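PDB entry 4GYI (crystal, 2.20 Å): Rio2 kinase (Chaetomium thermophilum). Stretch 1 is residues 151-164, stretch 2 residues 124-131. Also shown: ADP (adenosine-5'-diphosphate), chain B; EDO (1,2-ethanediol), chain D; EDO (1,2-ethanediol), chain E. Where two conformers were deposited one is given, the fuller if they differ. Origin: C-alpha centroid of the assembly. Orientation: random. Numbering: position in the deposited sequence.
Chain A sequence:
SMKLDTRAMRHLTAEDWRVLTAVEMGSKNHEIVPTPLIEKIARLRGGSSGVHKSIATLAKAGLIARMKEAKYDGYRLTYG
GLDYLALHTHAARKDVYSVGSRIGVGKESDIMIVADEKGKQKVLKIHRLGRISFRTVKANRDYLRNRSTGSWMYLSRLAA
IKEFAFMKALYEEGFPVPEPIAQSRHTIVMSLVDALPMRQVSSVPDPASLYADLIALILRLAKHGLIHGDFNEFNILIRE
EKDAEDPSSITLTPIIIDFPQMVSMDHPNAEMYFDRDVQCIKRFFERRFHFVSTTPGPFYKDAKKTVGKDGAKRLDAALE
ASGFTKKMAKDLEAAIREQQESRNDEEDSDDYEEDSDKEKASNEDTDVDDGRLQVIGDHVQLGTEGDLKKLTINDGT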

# COMPACT_ATOMS: atom_id res chain seq x y z
N SER A 151 -16.85 1.12 2.67
CA SER A 151 -15.95 1.50 3.77
C SER A 151 -14.57 0.89 3.59
O SER A 151 -13.56 1.58 3.78
CB SER A 151 -16.53 1.13 5.14
OG SER A 151 -17.79 1.74 5.34
N TRP A 152 -14.49 -0.39 3.23
CA TRP A 152 -13.17 -1.01 2.99
C TRP A 152 -12.41 -0.34 1.85
O TRP A 152 -11.21 -0.14 1.94
CB TRP A 152 -13.27 -2.51 2.74
CG TRP A 152 -13.64 -3.30 3.96
CD1 TRP A 152 -14.72 -4.10 4.12
CD2 TRP A 152 -12.92 -3.36 5.20
NE1 TRP A 152 -14.72 -4.66 5.37
CE2 TRP A 152 -13.62 -4.23 6.06
CE3 TRP A 152 -11.75 -2.75 5.68
CZ2 TRP A 152 -13.20 -4.51 7.37
CZ3 TRP A 152 -11.33 -3.04 6.98
CH2 TRP A 152 -12.06 -3.90 7.81
N MET A 153 -13.14 0.02 0.80
CA MET A 153 -12.57 0.71 -0.35
C MET A 153 -12.04 2.05 0.08
O MET A 153 -10.94 2.41 -0.29
CB MET A 153 -13.63 0.92 -1.44
CG MET A 153 -13.94 -0.33 -2.23
SD MET A 153 -15.26 0.02 -3.42
CE MET A 153 -15.44 -1.58 -4.16
N TYR A 154 -12.83 2.78 0.87
CA TYR A 154 -12.41 4.08 1.38
C TYR A 154 -11.14 3.96 2.21
O TYR A 154 -10.24 4.79 2.09
CB TYR A 154 -13.55 4.68 2.21
CG TYR A 154 -13.18 5.68 3.30
CD1 TYR A 154 -12.96 7.02 3.00
CD2 TYR A 154 -13.15 5.30 4.63
CE1 TYR A 154 -12.68 7.96 4.01
CE2 TYR A 154 -12.87 6.21 5.65
CZ TYR A 154 -12.64 7.54 5.33
OH TYR A 154 -12.35 8.43 6.34
N LEU A 155 -11.07 2.93 3.06
CA LEU A 155 -9.92 2.74 3.94
C LEU A 155 -8.66 2.38 3.15
O LEU A 155 -7.55 2.79 3.51
CB LEU A 155 -10.23 1.64 4.94
CG LEU A 155 -11.26 2.08 6.00
CD1 LEU A 155 -11.84 0.87 6.73
CD2 LEU A 155 -10.64 3.09 7.01
N SER A 156 -8.83 1.60 2.08
CA SER A 156 -7.68 1.20 1.27
C SER A 156 -7.19 2.38 0.45
O SER A 156 -5.99 2.46 0.15
CB SER A 156 -8.01 0.02 0.38
OG SER A 156 -8.05 -1.17 1.13
N ARG A 157 -8.10 3.29 0.10
CA ARG A 157 -7.73 4.55 -0.56
C ARG A 157 -6.82 5.34 0.36
O ARG A 157 -5.78 5.84 -0.05
CB ARG A 157 -8.96 5.42 -0.85
CG ARG A 157 -9.48 5.38 -2.27
CD ARG A 157 -10.47 6.52 -2.52
NE ARG A 157 -9.81 7.81 -2.68
CZ ARG A 157 -9.95 8.84 -1.85
NH1 ARG A 157 -10.73 8.74 -0.79
NH2 ARG A 157 -9.31 9.98 -2.09
N LEU A 158 -7.25 5.45 1.62
CA LEU A 158 -6.49 6.21 2.61
C LEU A 158 -5.13 5.58 2.84
O LEU A 158 -4.14 6.29 3.04
CB LEU A 158 -7.21 6.29 3.95
CG LEU A 158 -8.49 7.12 4.02
CD1 LEU A 158 -8.93 7.22 5.48
CD2 LEU A 158 -8.28 8.49 3.45
N ALA A 159 -5.09 4.26 2.84
CA ALA A 159 -3.84 3.55 3.04
C ALA A 159 -2.86 3.89 1.93
O ALA A 159 -1.70 4.18 2.20
CB ALA A 159 -4.08 2.04 3.09
N ALA A 160 -3.33 3.88 0.68
CA ALA A 160 -2.47 4.16 -0.49
C ALA A 160 -2.00 5.61 -0.50
O ALA A 160 -0.85 5.88 -0.77
CB ALA A 160 -3.21 3.83 -1.81
N ILE A 161 -2.91 6.54 -0.20
CA ILE A 161 -2.57 7.95 -0.14
C ILE A 161 -1.51 8.22 0.91
O ILE A 161 -0.53 8.93 0.65
CB ILE A 161 -3.82 8.81 0.14
CG1 ILE A 161 -4.71 8.84 -1.10
CG2 ILE A 161 -3.42 10.24 0.52
CD1 ILE A 161 -6.03 9.54 -0.87
N LYS A 162 -1.71 7.64 2.10
CA LYS A 162 -0.75 7.78 3.18
C LYS A 162 0.63 7.23 2.82
O LYS A 162 1.64 7.92 2.98
CB LYS A 162 -1.25 7.08 4.45
CG LYS A 162 -0.25 7.15 5.61
CD LYS A 162 -0.93 6.94 6.98
CE LYS A 162 0.10 6.57 8.05
NZ LYS A 162 -0.52 6.16 9.34
N GLU A 163 0.66 5.99 2.34
CA GLU A 163 1.93 5.34 2.01
C GLU A 163 2.69 6.11 0.94
O GLU A 163 3.91 6.24 0.98
CB GLU A 163 1.72 3.87 1.60
CG GLU A 163 2.98 3.17 1.02
CD GLU A 163 2.86 1.64 0.90
OE1 GLU A 163 1.80 1.14 0.46
OE2 GLU A 163 3.83 0.92 1.24
N PHE A 164 1.95 6.64 -0.03
CA PHE A 164 2.57 7.33 -1.13
C PHE A 164 3.20 8.63 -0.62
O PHE A 164 4.32 8.99 -1.00
CB PHE A 164 1.55 7.57 -2.24
CG PHE A 164 2.15 8.14 -3.51
CD1 PHE A 164 2.77 7.32 -4.43
CD2 PHE A 164 2.05 9.50 -3.79
CE1 PHE A 164 3.30 7.84 -5.62
CE2 PHE A 164 2.58 10.02 -4.97
CZ PHE A 164 3.21 9.19 -5.88
PB ADP B . 2.33 -5.80 2.26
O1B ADP B . 1.21 -6.66 1.73
O2B ADP B . 3.25 -6.38 3.31
O3B ADP B . 1.66 -4.41 2.67
PA ADP B . 4.72 -4.79 1.00
O1A ADP B . 5.36 -5.16 2.31
O2A ADP B . 4.79 -3.33 0.56
O3A ADP B . 3.20 -5.30 0.97
O5' ADP B . 5.34 -5.77 -0.11
C5' ADP B . 5.22 -7.19 0.06
C4' ADP B . 6.38 -7.88 -0.64
O4' ADP B . 6.44 -7.49 -2.03
C3' ADP B . 7.76 -7.53 -0.08
O3' ADP B . 8.15 -8.35 1.03
C2' ADP B . 8.68 -7.73 -1.27
O2' ADP B . 8.90 -9.13 -1.50
C1' ADP B . 7.81 -7.31 -2.43
N9 ADP B . 7.94 -5.89 -2.79
C8 ADP B . 7.08 -4.91 -2.44
N7 ADP B . 7.46 -3.72 -2.97
C5 ADP B . 8.57 -3.96 -3.69
C6 ADP B . 9.49 -3.16 -4.52
N6 ADP B . 9.27 -1.84 -4.69
N1 ADP B . 10.54 -3.79 -5.09
C2 ADP B . 10.76 -5.11 -4.94
N3 ADP B . 9.97 -5.90 -4.21
C4 ADP B . 8.89 -5.39 -3.57
C1 EDO D . -10.73 -3.18 -0.37
O1 EDO D . -9.61 -3.18 0.53
C2 EDO D . -10.24 -3.58 -1.75
O2 EDO D . -9.11 -2.79 -2.06
C1 EDO E . -8.45 8.72 -6.20
O1 EDO E . -9.00 8.63 -4.87
C2 EDO E . -6.99 9.17 -6.14
O2 EDO E . -6.40 8.80 -4.89
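Stretch 2 124-131: LKIHRLGR

The end of a β-strand and the turn that follows it lie along one side of a helix, in a contact that is ionic at the ADP end and apolar at the other. Residues 124-127 are extended and run roughly against helix 151-164: the N-to-C directions differ by 139°, and the axes approach to 8.3 Å. After His127 the chain leaves the strand and makes a type II β turn from Arg128 to Arg131, which carries it on along the helix toward Trp152.

Alternation in the strand decides which residues face the helix. Lys125 and His127 point toward it, whereas Ile126 points away. Lys125 is fully extended, all four chi angles t, and its long chain brings NZ to 2.9 Å from Glu163 OE2 in a salt bridge; the same NZ donates to ADP O2A at 2.7 Å, so one ammonium contacts both the carboxylate and the nucleotide, as befits a kinase. Glu163 OE1 also lies near the plane of the imidazole, accepting a weak hydrogen bond from His127 NE2 at 2.8 Å.

Small residues let the strand come close. The CA atoms of Ser156 and His127 are 5.3 Å apart, and Ala159 CB sits over the imidazole face, 3.8 Å from His127 ND1. Ala160 CA is 3.6 Å from His127 CD2.

Leu129 supplies the apolar part, its CD2 3.7 Å from Leu155 CB and its CD1 4.0 Å from Ala159 CB. Beyond it, Gly130 CA packs over the face of the Trp152 six-membered ring, 3.4 Å from CE3 of Trp152, a CH-π contact. Glycine fits doubly: its phi/psi of 96/-15 would jam a CB against the preceding carbonyl, and that CB would also clash with the indole. The ethanediol of chain D lies against this junction, its O1 2.6 Å from Ser156 OG and its O2 2.7 Å from His127 O, both hydrogen bonds.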

# COMPACT_ATOMS: atom_id res chain seq x y z
N LEU A 124 3.19 -2.47 -8.94
CA LEU A 124 1.89 -1.92 -8.61
C LEU A 124 1.45 -2.55 -7.29
O LEU A 124 1.35 -3.77 -7.18
CB LEU A 124 0.88 -2.24 -9.71
CG LEU A 124 -0.57 -1.86 -9.39
CD1 LEU A 124 -0.72 -0.34 -9.38
CD2 LEU A 124 -1.52 -2.48 -10.37
N LYS A 125 1.21 -1.73 -6.28
CA LYS A 125 0.73 -2.26 -5.00
C LYS A 125 -0.74 -1.92 -4.86
O LYS A 125 -1.13 -0.78 -5.09
CB LYS A 125 1.52 -1.68 -3.83
CG LYS A 125 1.09 -2.22 -2.43
CD LYS A 125 2.00 -1.65 -1.35
CE LYS A 125 1.58 -2.08 0.07
NZ LYS A 125 2.66 -1.76 1.06
N ILE A 126 -1.55 -2.91 -4.53
CA ILE A 126 -2.99 -2.72 -4.36
C ILE A 126 -3.36 -3.00 -2.92
O ILE A 126 -3.17 -4.11 -2.45
CB ILE A 126 -3.77 -3.69 -5.28
CG1 ILE A 126 -3.33 -3.48 -6.75
CG2 ILE A 126 -5.28 -3.46 -5.13
CD1 ILE A 126 -4.01 -4.44 -7.75
N HIS A 127 -3.87 -2.01 -2.20
CA HIS A 127 -4.20 -2.21 -0.80
C HIS A 127 -5.52 -2.96 -0.63
O HIS A 127 -6.50 -2.69 -1.34
CB HIS A 127 -4.22 -0.88 -0.05
CG HIS A 127 -2.87 -0.30 0.18
ND1 HIS A 127 -2.10 -0.61 1.29
CD2 HIS A 127 -2.13 0.57 -0.55
CE1 HIS A 127 -0.96 0.06 1.24
NE2 HIS A 127 -0.95 0.78 0.14
N ARG A 128 -5.51 -3.90 0.31
CA ARG A 128 -6.60 -4.83 0.55
C ARG A 128 -7.05 -4.90 2.01
O ARG A 128 -7.22 -5.99 2.56
CB ARG A 128 -6.15 -6.24 0.12
CG ARG A 128 -5.86 -6.33 -1.38
CD ARG A 128 -7.12 -6.16 -2.23
NE ARG A 128 -6.86 -6.53 -3.62
CZ ARG A 128 -7.53 -6.07 -4.68
NH1 ARG A 128 -8.53 -5.20 -4.52
NH2 ARG A 128 -7.19 -6.48 -5.90
N LEU A 129 -7.25 -3.75 2.65
CA LEU A 129 -7.73 -3.72 4.03
C LEU A 129 -9.09 -4.45 4.10
O LEU A 129 -9.89 -4.33 3.20
CB LEU A 129 -7.88 -2.26 4.51
CG LEU A 129 -6.64 -1.54 5.05
CD1 LEU A 129 -5.51 -1.58 4.04
CD2 LEU A 129 -6.96 -0.10 5.37
N GLY A 130 -9.32 -5.22 5.16
CA GLY A 130 -10.58 -5.93 5.32
C GLY A 130 -10.57 -7.37 4.84
O GLY A 130 -11.49 -8.15 5.16
N ARG A 131 -9.56 -7.72 4.07
CA ARG A 131 -9.49 -9.05 3.45
C ARG A 131 -9.31 -10.13 4.51
O ARG A 131 -8.50 -9.98 5.41
CB ARG A 131 -8.35 -9.12 2.43
CG ARG A 131 -7.72 -10.49 2.28
CD ARG A 131 -6.54 -10.43 1.31
NE ARG A 131 -6.97 -10.21 -0.07
CZ ARG A 131 -6.14 -9.97 -1.08
NH1 ARG A 131 -4.83 -9.91 -0.87
NH2 ARG A 131 -6.62 -9.80 -2.30